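Local coordinates for endo-beta-mannanase (Opitutaceae bacterium TAV5, PDB 7BOB) that acts as a homotrimeric exo-beta-1,4-mannosidase of glycosyl hydrolase family 5, removing mannose units from the ends of beta-1,4-linked mannan chains, at the interface of chains A and B. Numbering follows the deposited sequence. Chains: chain A/B, Endo-beta-mannanase.

The interface of chains A and B. Residues chain A 492-495; chain B 245, 253-256, 286, 288, 290-291, 294.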
loop_
_atom_site.group_PDB
_atom_site.type_symbol
_atom_site.label_atom_id
_atom_site.label_comp_id
_atom_site.label_asym_id
_atom_site.label_seq_id
_atom_site.Cartn_x
_atom_site.Cartn_y
_atom_site.Cartn_z
ATOM N N ILE A 492 3.764 -8.737 -33.336
ATOM C CA ILE A 492 3.593 -7.383 -32.816
ATOM C C ILE A 492 4.358 -6.423 -33.715
ATOM O O ILE A 492 5.588 -6.521 -33.842
ATOM C CB ILE A 492 4.076 -7.259 -31.364
ATOM C CG1 ILE A 492 3.309 -8.205 -30.428
ATOM C CG2 ILE A 492 3.901 -5.835 -30.885
ATOM C CD1 ILE A 492 3.828 -8.161 -28.957
ATOM N N ALA A 493 3.636 -5.487 -34.333
ATOM C CA ALA A 493 4.289 -4.462 -35.135
ATOM C C ALA A 493 4.718 -3.275 -34.294
ATOM O O ALA A 493 5.787 -2.701 -34.530
ATOM C CB ALA A 493 3.367 -3.993 -36.258
ATOM N N ASP A 494 3.908 -2.903 -33.309
ATOM C CA ASP A 494 4.215 -1.795 -32.416
ATOM C C ASP A 494 3.245 -1.858 -31.252
ATOM O O ASP A 494 2.216 -2.537 -31.321
ATOM C CB ASP A 494 4.101 -0.431 -33.125
ATOM C CG ASP A 494 4.673 0.727 -32.298
ATOM O OD1 ASP A 494 5.362 0.475 -31.277
ATOM O OD2 ASP A 494 4.430 1.900 -32.658
ATOM N N TYR A 495 3.582 -1.135 -30.187
ATOM C CA TYR A 495 2.574 -0.790 -29.200
ATOM C C TYR A 495 1.645 0.283 -29.758
ATOM O O TYR A 495 1.937 0.938 -30.758
ATOM C CB TYR A 495 3.229 -0.281 -27.926
ATOM C CG TYR A 495 4.328 -1.189 -27.436
ATOM C CD1 TYR A 495 4.033 -2.359 -26.733
ATOM C CD2 TYR A 495 5.659 -0.892 -27.700
ATOM C CE1 TYR A 495 5.046 -3.185 -26.289
ATOM C CE2 TYR A 495 6.663 -1.707 -27.277
ATOM C CZ TYR A 495 6.364 -2.847 -26.565
ATOM O OH TYR A 495 7.402 -3.643 -26.137
ATOM N N PRO B 245 5.874 0.684 -22.953
ATOM C CA PRO B 245 5.059 1.705 -22.271
ATOM C C PRO B 245 5.080 1.641 -20.750
ATOM O O PRO B 245 5.271 2.680 -20.109
ATOM C CB PRO B 245 3.663 1.446 -22.842
ATOM C CG PRO B 245 3.944 0.957 -24.219
ATOM C CD PRO B 245 5.151 0.073 -24.084
ATOM N N SER B 253 2.903 5.505 -25.988
ATOM C CA SER B 253 2.194 4.609 -26.899
ATOM C C SER B 253 3.101 3.812 -27.823
ATOM O O SER B 253 2.585 3.140 -28.726
ATOM C CB SER B 253 1.197 5.390 -27.772
ATOM O OG SER B 253 0.267 6.101 -26.990
ATOM N N GLY B 254 4.425 3.895 -27.677
ATOM C CA GLY B 254 5.289 3.016 -28.451
ATOM C C GLY B 254 6.295 3.617 -29.420
ATOM O O GLY B 254 6.624 4.800 -29.328
ATOM N N LEU B 255 6.797 2.793 -30.356
ATOM C CA LEU B 255 7.897 3.207 -31.229
ATOM C C LEU B 255 7.592 4.503 -31.951
ATOM O O LEU B 255 8.502 5.306 -32.212
ATOM C CB LEU B 255 8.205 2.122 -32.266
ATOM C CG LEU B 255 8.638 0.780 -31.661
ATOM C CD1 LEU B 255 8.585 -0.334 -32.707
ATOM C CD2 LEU B 255 10.043 0.909 -31.096
ATOM N N ALA B 256 6.327 4.738 -32.258
ATOM C CA ALA B 256 5.958 5.891 -33.064
ATOM C C ALA B 256 5.592 7.110 -32.224
ATOM O O ALA B 256 5.454 8.205 -32.780
ATOM C CB ALA B 256 4.794 5.510 -33.993
ATOM N N LEU B 286 10.643 -4.764 -29.632
ATOM C CA LEU B 286 9.988 -5.345 -30.798
ATOM C C LEU B 286 10.983 -5.358 -31.948
ATOM O O LEU B 286 11.461 -4.304 -32.356
ATOM C CB LEU B 286 8.746 -4.538 -31.156
ATOM C CG LEU B 286 7.862 -4.273 -29.940
ATOM C CD1 LEU B 286 6.847 -3.215 -30.265
ATOM C CD2 LEU B 286 7.175 -5.565 -29.479
ATOM N N SER B 288 10.567 -7.839 -34.702
ATOM C CA SER B 288 10.049 -8.661 -35.779
ATOM C C SER B 288 10.048 -7.884 -37.100
ATOM O O SER B 288 10.194 -6.652 -37.141
ATOM C CB SER B 288 8.636 -9.153 -35.452
ATOM O OG SER B 288 7.664 -8.149 -35.704
ATOM N N ALA B 290 7.504 -7.443 -38.917
ATOM C CA ALA B 290 6.339 -6.566 -38.911
ATOM C C ALA B 290 6.645 -5.227 -38.250
ATOM O O ALA B 290 6.094 -4.202 -38.655
ATOM C CB ALA B 290 5.176 -7.253 -38.196
ATOM N N ALA B 291 7.518 -5.216 -37.240
ATOM C CA ALA B 291 7.859 -3.969 -36.565
ATOM C C ALA B 291 8.792 -3.083 -37.388
ATOM O O ALA B 291 8.969 -1.913 -37.033
ATOM C CB ALA B 291 8.488 -4.276 -35.189
ATOM N N HIS B 294 8.469 0.664 -38.034
ATOM C CA HIS B 294 8.375 1.473 -36.833
ATOM C C HIS B 294 9.698 1.523 -36.076
ATOM O O HIS B 294 10.063 2.584 -35.557
ATOM C CB HIS B 294 7.224 0.953 -35.973
ATOM C CG HIS B 294 5.975 0.695 -36.765
ATOM N ND1 HIS B 294 5.300 1.697 -37.440
ATOM C CD2 HIS B 294 5.314 -0.459 -37.046
ATOM C CE1 HIS B 294 4.254 1.177 -38.061
ATOM N NE2 HIS B 294 4.240 -0.127 -37.839
HETATM O O HOH W 1 3.328 3.958 -31.230
#
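Strand 490-496 of chain A lies against loops and helix ends of the family 5 catalytic domain of chain B, in a subunit interface of the homotrimer. A:Tyr495 is its apolar anchor. With CG anti to the carbonyl carbon (chi1 -49°), the side chain enters between B:Pro245 and B:Leu286. Its CB meets B:Ser253 O and passes B:Gly254 CA, where the lack of a side chain keeps the approach clear. CG, CD1 and CE1 then run under the pyrrolidine ring: B:Pro245 CD sits over the centre of one face of the A:Tyr495 ring, 3.6 Å from its centroid. On the opposite face CD2, CE2 and CZ lie against B:Leu286 CD1, which is offset toward the rim, 3.4 Å from A:Tyr495 CE2. At the tip, the phenol OH runs beside B:Leu286 CG and CD2. A rigid proline and a branched leucine thus clamp a flat ring from both sides. An alanine here in place of A:Tyr495 would probably lose both CH-pi contacts and loosen the seating of the strand. The other branch of B:Leu286 serves a neighbour: B:Leu286 CD2 meets A:Ile492 CG2 at 3.6 Å, the two side chains crossing at about a right angle.

Polar recognition falls to A:Asp494, whose CG is anti to the backbone N (chi1 -169°), so that the carboxylate reaches the backbone of loop 253-256. Through its syn lone pair A:Asp494 OD1 accepts a hydrogen bond from B:Leu255 N at 2.9 Å, with an angle of 156° at the hydrogen. A:Tyr495 N gives the same oxygen a short, strongly bent hydrogen bond from above the carboxylate plane. An aspartate suits this place because it is short and offers two acceptors; its negative charge may be eased by these amides. A:Ala493, small enough for close backbone packing, sets its CB 3.6 Å from B:Ala290 O. A water bridges the two sides, 2.7 Å from A:Asp494 OD2 and 2.7 Å from B:Ser253 O, and also touches B:Ala256 N.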